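Local coordinates for protein putative methylthioribose-1-phosphate isomerase (PDB 6A34) that probably interconverts 5-methylthioribose 1-phosphate and 5-methylthioribulose 1-phosphate, an aldose-ketose isomerisation in the methionine salvage pathway, at residues 7-17 with 170-178; 86-97 with 110-118. One frame throughout, in Å; residues are numbered along the deposited sequence.

Contact 1: residues 7-17 with 170-178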
loop_
_atom_site.group_PDB
_atom_site.type_symbol
_atom_site.label_atom_id
_atom_site.label_comp_id
_atom_site.label_asym_id
_atom_site.label_seq_id
_atom_site.Cartn_x
_atom_site.Cartn_y
_atom_site.Cartn_z
ATOM N N PRO A 7 16.853 8.666 -27.832
ATOM C CA PRO A 7 17.003 8.284 -26.433
ATOM C C PRO A 7 17.692 9.339 -25.575
ATOM O O PRO A 7 17.210 9.602 -24.508
ATOM C CB PRO A 7 17.863 7.029 -26.520
ATOM C CG PRO A 7 17.407 6.392 -27.792
ATOM C CD PRO A 7 17.173 7.554 -28.736
ATOM N N LYS A 8 18.748 9.968 -26.098
ATOM C CA LYS A 8 19.609 10.878 -25.324
ATOM C C LYS A 8 18.900 12.198 -25.070
ATOM O O LYS A 8 19.223 12.895 -24.115
ATOM C CB LYS A 8 20.935 11.171 -26.037
ATOM C CG LYS A 8 22.109 10.340 -25.530
ATOM C CD LYS A 8 23.290 10.245 -26.488
ATOM C CE LYS A 8 24.445 9.469 -25.886
ATOM N NZ LYS A 8 25.480 9.125 -26.894
ATOM N N GLU A 9 17.929 12.526 -25.915
ATOM C CA GLU A 9 17.117 13.712 -25.671
ATOM C C GLU A 9 16.043 13.441 -24.603
ATOM O O GLU A 9 15.492 14.403 -24.071
ATOM C CB GLU A 9 16.477 14.214 -26.971
ATOM C CG GLU A 9 17.474 14.836 -27.927
ATOM C CD GLU A 9 16.910 15.181 -29.294
ATOM O OE1 GLU A 9 16.140 14.383 -29.843
ATOM O OE2 GLU A 9 17.260 16.250 -29.812
ATOM N N LEU A 10 15.729 12.162 -24.326
ATOM C CA LEU A 10 14.603 11.769 -23.434
ATOM C C LEU A 10 15.078 11.459 -22.005
ATOM O O LEU A 10 14.324 11.612 -21.053
ATOM C CB LEU A 10 13.887 10.567 -24.051
ATOM C CG LEU A 10 13.044 10.882 -25.289
ATOM C CD1 LEU A 10 12.471 9.606 -25.862
ATOM C CD2 LEU A 10 11.931 11.884 -24.993
ATOM N N THR A 11 16.332 11.026 -21.846
ATOM C CA THR A 11 16.850 10.648 -20.531
ATOM C C THR A 11 18.330 11.016 -20.434
ATOM O O THR A 11 19.009 11.082 -21.436
ATOM C CB THR A 11 16.707 9.145 -20.271
ATOM O OG1 THR A 11 17.004 8.907 -18.890
ATOM C CG2 THR A 11 17.620 8.318 -21.154
ATOM N N LYS A 12 18.800 11.199 -19.203
ATOM C CA LYS A 12 20.202 11.418 -18.914
ATOM C C LYS A 12 20.847 10.122 -18.411
ATOM O O LYS A 12 22.034 10.069 -18.207
ATOM C CB LYS A 12 20.363 12.510 -17.859
ATOM C CG LYS A 12 20.058 13.922 -18.331
ATOM C CD LYS A 12 19.920 14.908 -17.168
ATOM C CE LYS A 12 19.192 16.180 -17.557
ATOM N NZ LYS A 12 18.162 16.562 -16.558
ATOM N N LEU A 13 20.033 9.091 -18.204
ATOM C CA LEU A 13 20.494 7.820 -17.735
ATOM C C LEU A 13 21.219 7.099 -18.864
ATOM O O LEU A 13 20.778 7.153 -20.018
ATOM C CB LEU A 13 19.298 6.971 -17.278
ATOM C CG LEU A 13 18.635 7.386 -15.966
ATOM C CD1 LEU A 13 17.350 6.606 -15.749
ATOM C CD2 LEU A 13 19.562 7.201 -14.775
ATOM N N PRO A 14 22.269 6.312 -18.534
ATOM C CA PRO A 14 22.822 5.335 -19.467
ATOM C C PRO A 14 21.839 4.172 -19.628
ATOM O O PRO A 14 20.889 4.038 -18.832
ATOM C CB PRO A 14 24.059 4.788 -18.742
ATOM C CG PRO A 14 23.638 4.863 -17.288
ATOM C CD PRO A 14 22.834 6.149 -17.187
ATOM N N ARG A 15 22.086 3.341 -20.643
ATOM C CA ARG A 15 21.374 2.113 -20.810
ATOM C C ARG A 15 21.511 1.302 -19.514
ATOM O O ARG A 15 22.504 1.394 -18.806
ATOM C CB ARG A 15 21.846 1.397 -22.078
ATOM C CG ARG A 15 21.077 1.832 -23.314
ATOM C CD ARG A 15 21.735 1.905 -24.670
ATOM N NE ARG A 15 21.419 0.711 -25.405
ATOM C CZ ARG A 15 21.219 0.557 -26.717
ATOM N NH1 ARG A 15 21.350 -0.661 -27.187
ATOM N NH2 ARG A 15 20.846 1.520 -27.537
ATOM N N THR A 16 20.437 0.583 -19.196
ATOM C CA THR A 16 20.327 -0.301 -18.041
ATOM C C THR A 16 21.396 -1.392 -18.120
ATOM O O THR A 16 21.911 -1.826 -17.110
ATOM C CB THR A 16 18.922 -0.923 -17.988
ATOM O OG1 THR A 16 17.992 0.151 -17.832
ATOM C CG2 THR A 16 18.760 -1.952 -16.895
ATOM N N VAL A 17 21.661 -1.835 -19.345
ATOM C CA VAL A 17 22.669 -2.809 -19.701
ATOM C C VAL A 17 23.288 -2.321 -21.014
ATOM O O VAL A 17 22.518 -1.993 -21.957
ATOM C CB VAL A 17 22.079 -4.222 -19.901
ATOM C CG1 VAL A 17 23.159 -5.260 -20.146
ATOM C CG2 VAL A 17 21.207 -4.663 -18.745
ATOM N N GLY A 170 9.860 1.876 -16.212
ATOM C CA GLY A 170 10.771 2.922 -16.670
ATOM C C GLY A 170 12.016 2.344 -17.334
ATOM O O GLY A 170 12.052 1.170 -17.717
ATOM N N SER A 171 13.045 3.186 -17.437
ATOM C CA SER A 171 14.267 2.874 -18.106
ATOM C C SER A 171 14.923 1.677 -17.427
ATOM O O SER A 171 15.406 0.811 -18.077
ATOM C CB SER A 171 15.154 4.065 -18.122
ATOM O OG SER A 171 16.252 3.875 -18.981
ATOM N N LEU A 172 14.830 1.605 -16.098
ATOM C CA LEU A 172 15.446 0.507 -15.345
ATOM C C LEU A 172 14.796 -0.855 -15.651
ATOM O O LEU A 172 15.422 -1.879 -15.420
ATOM C CB LEU A 172 15.337 0.824 -13.857
ATOM C CG LEU A 172 16.047 2.096 -13.411
ATOM C CD1 LEU A 172 15.696 2.398 -11.966
ATOM C CD2 LEU A 172 17.552 1.967 -13.585
ATOM N N ALA A 173 13.542 -0.877 -16.125
ATOM C CA ALA A 173 12.825 -2.157 -16.407
ATOM C C ALA A 173 13.061 -2.635 -17.854
ATOM O O ALA A 173 12.510 -3.651 -18.290
ATOM C CB ALA A 173 11.338 -1.975 -16.161
ATOM N N THR A 174 13.837 -1.863 -18.612
ATOM C CA THR A 174 14.125 -2.126 -19.995
ATOM C C THR A 174 15.614 -1.854 -20.255
ATOM O O THR A 174 16.373 -1.511 -19.338
ATOM C CB THR A 174 13.242 -1.229 -20.867
ATOM O OG1 THR A 174 13.634 0.131 -20.667
ATOM C CG2 THR A 174 11.778 -1.381 -20.524
ATOM N N VAL A 175 16.000 -1.964 -21.527
ATOM C CA VAL A 175 17.333 -1.637 -21.962
ATOM C C VAL A 175 17.484 -0.126 -21.881
ATOM O O VAL A 175 18.501 0.342 -21.388
ATOM C CB VAL A 175 17.629 -2.181 -23.364
ATOM C CG1 VAL A 175 19.007 -1.764 -23.849
ATOM C CG2 VAL A 175 17.457 -3.677 -23.399
ATOM N N HIS A 176 16.462 0.615 -22.321
ATOM C CA HIS A 176 16.496 2.089 -22.202
ATOM C C HIS A 176 15.073 2.671 -22.321
ATOM O O HIS A 176 14.273 2.162 -23.063
ATOM C CB HIS A 176 17.509 2.669 -23.233
ATOM C CG HIS A 176 18.284 3.861 -22.760
ATOM N ND1 HIS A 176 18.788 4.808 -23.649
ATOM C CD2 HIS A 176 18.607 4.290 -21.500
ATOM C CE1 HIS A 176 19.393 5.770 -22.952
ATOM N NE2 HIS A 176 19.302 5.470 -21.615
ATOM N N LEU A 177 14.790 3.719 -21.533
ATOM C CA LEU A 177 13.645 4.645 -21.677
ATOM C C LEU A 177 12.400 4.160 -20.913
ATOM O O LEU A 177 11.687 4.982 -20.262
ATOM C CB LEU A 177 13.310 4.854 -23.159
ATOM C CG LEU A 177 14.444 5.385 -24.031
ATOM C CD1 LEU A 177 13.959 5.573 -25.458
ATOM C CD2 LEU A 177 14.991 6.686 -23.480
ATOM N N GLY A 178 12.093 2.865 -21.035
ATOM C CA GLY A 178 10.928 2.285 -20.383
ATOM C C GLY A 178 9.774 2.122 -21.341
ATOM O O GLY A 178 9.870 2.529 -22.479
HETATM O O HOH W 1 18.397 3.048 -17.969
#
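His176 reaches from the loop 170-178 into the bend formed by residues 7-17, and most of its ring atoms pack against that segment. CB and CG lie against Arg15 CG, which sits 3.8 Å from the ring centroid as a CH-pi contact over one face; from the histidine's own segment, Leu177 CD2 approaches the opposite face near its rim. ND1 meets Pro7 CB, CE1 lies near Thr11 CG2, and CD2 faces Pro14 O. At the tip, His176 NE2 donates to Leu13 O at 2.7 Å; the oxygen is almost in the ring plane, although the nitrogen stands above the carbonyl plane. Replacing this histidine by an alanine is likely to leave Leu13 O without this donor and to open a gap between Arg15 and Leu177.

Thr16 fixes the other end, its N donating to Val175 O at 2.9 Å. With OG1 anti to its own carbonyl carbon (chi1 -62°), the hydroxyl has both Ser171 O and Thr174 O within hydrogen-bonding distance, and a water bridges it to Pro14 O and Ser171 OG. Asp141 takes the guanidinium of Arg15. ND1 is buried without a polar partner, so the bond at NE2 is consistent with a neutral ring protonated there.

Contact 2: residues 86-97 with 110-118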
loop_
_atom_site.group_PDB
_atom_site.type_symbol
_atom_site.label_atom_id
_atom_site.label_comp_id
_atom_site.label_asym_id
_atom_site.label_seq_id
_atom_site.Cartn_x
_atom_site.Cartn_y
_atom_site.Cartn_z
ATOM N N LEU A 86 32.741 -23.578 -30.087
ATOM C CA LEU A 86 31.362 -23.984 -30.034
ATOM C C LEU A 86 31.075 -24.752 -28.739
ATOM O O LEU A 86 30.015 -24.563 -28.173
ATOM C CB LEU A 86 31.013 -24.826 -31.263
ATOM C CG LEU A 86 30.941 -24.045 -32.572
ATOM C CD1 LEU A 86 30.530 -24.955 -33.738
ATOM C CD2 LEU A 86 30.006 -22.845 -32.428
ATOM N N ASP A 87 32.003 -25.603 -28.293
ATOM C CA ASP A 87 31.847 -26.317 -27.024
ATOM C C ASP A 87 31.725 -25.278 -25.914
ATOM O O ASP A 87 30.816 -25.361 -25.110
ATOM C CB ASP A 87 32.979 -27.310 -26.719
ATOM C CG ASP A 87 32.974 -28.567 -27.595
ATOM O OD1 ASP A 87 32.068 -28.695 -28.467
ATOM O OD2 ASP A 87 33.897 -29.406 -27.421
ATOM N N GLY A 88 32.653 -24.313 -25.898
ATOM C CA GLY A 88 32.652 -23.222 -24.912
ATOM C C GLY A 88 31.382 -22.394 -24.995
ATOM O O GLY A 88 30.819 -22.007 -23.976
ATOM N N PHE A 89 30.919 -22.142 -26.222
ATOM C CA PHE A 89 29.718 -21.375 -26.438
ATOM C C PHE A 89 28.501 -22.080 -25.814
ATOM O O PHE A 89 27.656 -21.442 -25.179
ATOM C CB PHE A 89 29.477 -21.152 -27.926
ATOM C CG PHE A 89 28.118 -20.571 -28.204
ATOM C CD1 PHE A 89 27.024 -21.403 -28.374
ATOM C CD2 PHE A 89 27.937 -19.196 -28.253
ATOM C CE1 PHE A 89 25.768 -20.865 -28.595
ATOM C CE2 PHE A 89 26.691 -18.660 -28.517
ATOM C CZ PHE A 89 25.604 -19.496 -28.662
ATOM N N GLU A 90 28.392 -23.390 -26.048
ATOM C CA GLU A 90 27.350 -24.214 -25.431
ATOM C C GLU A 90 27.468 -24.134 -23.899
ATOM O O GLU A 90 26.482 -23.906 -23.214
ATOM C CB GLU A 90 27.430 -25.655 -25.943
ATOM C CG GLU A 90 26.107 -26.170 -26.484
ATOM C CD GLU A 90 25.003 -26.395 -25.457
ATOM O OE1 GLU A 90 25.320 -26.819 -24.331
ATOM O OE2 GLU A 90 23.823 -26.168 -25.791
ATOM N N LYS A 91 28.672 -24.294 -23.342
ATOM C CA LYS A 91 28.812 -24.154 -21.894
ATOM C C LYS A 91 28.286 -22.784 -21.434
ATOM O O LYS A 91 27.565 -22.690 -20.440
ATOM C CB LYS A 91 30.258 -24.305 -21.431
ATOM C CG LYS A 91 30.702 -25.738 -21.178
ATOM C CD LYS A 91 32.188 -25.852 -20.833
ATOM C CE LYS A 91 32.624 -27.280 -20.559
ATOM N NZ LYS A 91 32.237 -28.189 -21.665
ATOM N N ALA A 92 28.645 -21.724 -22.169
ATOM C CA ALA A 92 28.295 -20.383 -21.785
ATOM C C ALA A 92 26.770 -20.172 -21.908
ATOM O O ALA A 92 26.162 -19.517 -21.071
ATOM C CB ALA A 92 29.097 -19.403 -22.606
ATOM N N TYR A 93 26.168 -20.733 -22.955
ATOM C CA TYR A 93 24.728 -20.711 -23.156
ATOM C C TYR A 93 24.003 -21.299 -21.941
ATOM O O TYR A 93 23.052 -20.701 -21.451
ATOM C CB TYR A 93 24.358 -21.471 -24.426
ATOM C CG TYR A 93 22.909 -21.859 -24.553
ATOM C CD1 TYR A 93 21.975 -20.979 -25.075
ATOM C CD2 TYR A 93 22.468 -23.117 -24.156
ATOM C CE1 TYR A 93 20.640 -21.334 -25.211
ATOM C CE2 TYR A 93 21.131 -23.477 -24.258
ATOM C CZ TYR A 93 20.213 -22.587 -24.795
ATOM O OH TYR A 93 18.900 -22.946 -24.931
ATOM N N GLU A 94 24.483 -22.454 -21.472
ATOM C CA GLU A 94 23.914 -23.189 -20.346
ATOM C C GLU A 94 24.077 -22.417 -19.034
ATOM O O GLU A 94 23.148 -22.369 -18.241
ATOM C CB GLU A 94 24.555 -24.572 -20.197
ATOM C CG GLU A 94 24.038 -25.581 -21.201
ATOM C CD GLU A 94 22.563 -25.914 -21.049
ATOM O OE1 GLU A 94 21.841 -25.867 -22.074
ATOM O OE2 GLU A 94 22.137 -26.216 -19.903
ATOM N N ILE A 95 25.262 -21.864 -18.785
ATOM C CA ILE A 95 25.489 -21.086 -17.579
ATOM C C ILE A 95 24.467 -19.936 -17.501
ATOM O O ILE A 95 23.889 -19.654 -16.451
ATOM C CB ILE A 95 26.949 -20.606 -17.528
ATOM C CG1 ILE A 95 27.895 -21.776 -17.228
ATOM C CG2 ILE A 95 27.121 -19.475 -16.527
ATOM C CD1 ILE A 95 29.388 -21.418 -17.187
ATOM N N LEU A 96 24.201 -19.286 -18.633
ATOM C CA LEU A 96 23.373 -18.107 -18.648
ATOM C C LEU A 96 21.883 -18.493 -18.613
ATOM O O LEU A 96 21.036 -17.743 -18.057
ATOM C CB LEU A 96 23.745 -17.286 -19.887
ATOM C CG LEU A 96 25.133 -16.648 -19.826
ATOM C CD1 LEU A 96 25.633 -16.248 -21.201
ATOM C CD2 LEU A 96 25.118 -15.457 -18.884
ATOM N N LYS A 97 21.564 -19.651 -19.203
ATOM C CA LYS A 97 20.202 -20.169 -19.248
ATOM C C LYS A 97 19.689 -20.403 -17.819
ATOM O O LYS A 97 18.548 -20.045 -17.509
ATOM C CB LYS A 97 20.162 -21.457 -20.075
ATOM C CG LYS A 97 18.775 -21.917 -20.496
ATOM C CD LYS A 97 18.774 -23.296 -21.098
ATOM C CE LYS A 97 17.517 -23.564 -21.897
ATOM N NZ LYS A 97 17.726 -24.617 -22.919
ATOM N N LEU A 110 18.808 -15.924 -25.614
ATOM C CA LEU A 110 19.821 -16.926 -25.706
ATOM C C LEU A 110 19.541 -17.849 -26.883
ATOM O O LEU A 110 20.439 -18.124 -27.656
ATOM C CB LEU A 110 19.884 -17.739 -24.414
ATOM C CG LEU A 110 20.436 -16.978 -23.217
ATOM C CD1 LEU A 110 20.430 -17.860 -21.972
ATOM C CD2 LEU A 110 21.830 -16.447 -23.510
ATOM N N ASN A 111 18.308 -18.337 -26.974
ATOM C CA ASN A 111 17.903 -19.232 -28.038
ATOM C C ASN A 111 18.033 -18.587 -29.423
ATOM O O ASN A 111 18.287 -19.270 -30.401
ATOM C CB ASN A 111 16.465 -19.714 -27.853
ATOM C CG ASN A 111 16.452 -21.173 -27.480
ATOM O OD1 ASN A 111 16.607 -21.521 -26.308
ATOM N ND2 ASN A 111 16.355 -22.020 -28.494
ATOM N N ARG A 112 17.740 -17.297 -29.519
ATOM C CA ARG A 112 17.889 -16.535 -30.761
ATOM C C ARG A 112 19.354 -16.580 -31.246
ATOM O O ARG A 112 19.606 -16.679 -32.446
ATOM C CB ARG A 112 17.462 -15.090 -30.510
ATOM C CG ARG A 112 17.579 -14.169 -31.714
ATOM C CD ARG A 112 16.962 -12.806 -31.441
ATOM N NE ARG A 112 17.308 -11.821 -32.462
ATOM C CZ ARG A 112 16.767 -10.632 -32.524
ATOM N NH1 ARG A 112 15.943 -10.261 -31.555
ATOM N NH2 ARG A 112 17.032 -9.822 -33.537
ATOM N N ILE A 113 20.306 -16.495 -30.305
ATOM C CA ILE A 113 21.730 -16.481 -30.646
ATOM C C ILE A 113 22.226 -17.909 -30.935
ATOM O O ILE A 113 22.803 -18.155 -31.985
ATOM C CB ILE A 113 22.521 -15.785 -29.539
ATOM C CG1 ILE A 113 22.095 -14.315 -29.467
ATOM C CG2 ILE A 113 24.020 -15.979 -29.761
ATOM C CD1 ILE A 113 22.845 -13.515 -28.442
ATOM N N LYS A 114 22.018 -18.815 -29.982
ATOM C CA LYS A 114 22.169 -20.262 -30.144
ATOM C C LYS A 114 21.729 -20.707 -31.556
ATOM O O LYS A 114 22.518 -21.315 -32.280
ATOM C CB LYS A 114 21.381 -20.945 -29.023
ATOM C CG LYS A 114 21.101 -22.431 -29.182
ATOM C CD LYS A 114 22.294 -23.314 -28.926
ATOM C CE LYS A 114 21.899 -24.680 -28.398
ATOM N NZ LYS A 114 23.097 -25.529 -28.194
ATOM N N LYS A 115 20.493 -20.374 -31.953
ATOM C CA LYS A 115 19.915 -20.836 -33.209
ATOM C C LYS A 115 20.673 -20.217 -34.391
ATOM O O LYS A 115 20.907 -20.878 -35.384
ATOM C CB LYS A 115 18.424 -20.477 -33.325
ATOM C CG LYS A 115 17.549 -21.448 -34.119
ATOM C CD LYS A 115 18.319 -22.419 -35.022
ATOM C CE LYS A 115 17.512 -23.595 -35.536
ATOM N NZ LYS A 115 17.115 -23.394 -36.950
ATOM N N LEU A 116 21.027 -18.935 -34.299
ATOM C CA LEU A 116 21.827 -18.259 -35.356
ATOM C C LEU A 116 23.193 -18.956 -35.539
ATOM O O LEU A 116 23.637 -19.131 -36.651
ATOM C CB LEU A 116 22.006 -16.790 -34.972
ATOM C CG LEU A 116 22.752 -15.926 -35.974
ATOM C CD1 LEU A 116 21.859 -15.612 -37.160
ATOM C CD2 LEU A 116 23.251 -14.650 -35.317
ATOM N N VAL A 117 23.822 -19.372 -34.438
ATOM C CA VAL A 117 25.153 -19.966 -34.441
ATOM C C VAL A 117 25.127 -21.369 -35.076
ATOM O O VAL A 117 26.011 -21.673 -35.870
ATOM C CB VAL A 117 25.719 -20.029 -33.015
ATOM C CG1 VAL A 117 26.933 -20.932 -32.933
ATOM C CG2 VAL A 117 26.022 -18.646 -32.481
ATOM N N GLU A 118 24.126 -22.198 -34.719
ATOM C CA GLU A 118 23.862 -23.545 -35.330
ATOM C C GLU A 118 23.601 -23.466 -36.853
ATOM O O GLU A 118 24.010 -24.327 -37.635
ATOM C CB GLU A 118 22.663 -24.184 -34.633
ATOM C CG GLU A 118 22.917 -24.505 -33.163
ATOM C CD GLU A 118 21.788 -25.213 -32.423
ATOM O OE1 GLU A 118 20.616 -25.126 -32.874
ATOM O OE2 GLU A 118 22.089 -25.868 -31.397
#
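Phe89 and Tyr93 project from helix 86-97 onto helix 110-118 and fill the tightly packed side of the contact. The Phe89 ring, swung out with CG anti to the backbone N (chi1 170°), points its CZ edge at the backbone of Lys114, 3.8 Å from Lys114 CA. Ile113 CG2 also lies at that edge, whereas Val117 CG1 lies over a face. One turn toward the N-terminus, Leu86 CD2 slides past Val117 CG1 at 3.7 Å. At the other end Leu110 drives CD1 against the backbone of Leu96 and Lys97, coming within 3.5 Å of Lys97 N, while its CB meets Tyr93 CE1.

The two segments form an antiparallel helix pair, 167° between their directions and 11.0 Å apart at closest approach, in the helical N-terminal part of this eIF-2B-related fold. Helix 59-76 receives Phe89, Leu96 and Leu110 beneath the pair, and helix 125-157 backs Ile113 and Val117.

Polar groups occupy the more exposed side. Lys114 crosses the Tyr93 ring at about a right angle, its CG over one face, then bends at chi2 (75°) to bring NZ 2.6 Å from Glu90 OE2, on the anti lone pair of that oxygen. A longer salt bridge, 3.4 Å from Lys114 NZ to Glu118 OE2, turns the pair into a network that sets one ammonium between two carboxylates. Tyr93 OH donates to Asn111 OD1 at 3.0 Å from above the amide carbonyl plane and accepts from Lys97 NZ at 2.9 Å, so the hydroxyl is engaged as donor and acceptor at once, while the ring carbons pack on Leu110 CB and the aliphatic part of Lys114.

Contacts 1 and 2 illustrate two ways of joining parts of one chain: contact 1 brings the N-terminal segment against a loop far along the sequence, whereas contact 2 pairs neighbouring helices. Their centres are 27 Å apart and their nearest atoms about 10 Å, so they do not touch. Helix 125-157 touches both, meeting Arg15 and Val175 of contact 1 and Ile113 and Val117 of contact 2. Contact 1 comes close to the predicted substrate site through Leu172, whose side chain is about 4 Å from that of Arg57 and about 8 Å from that of Gln206. Contact 2 stands further off, the side chain of Lys97 being about 9 Å from that of Arg100, a short way along the same chain.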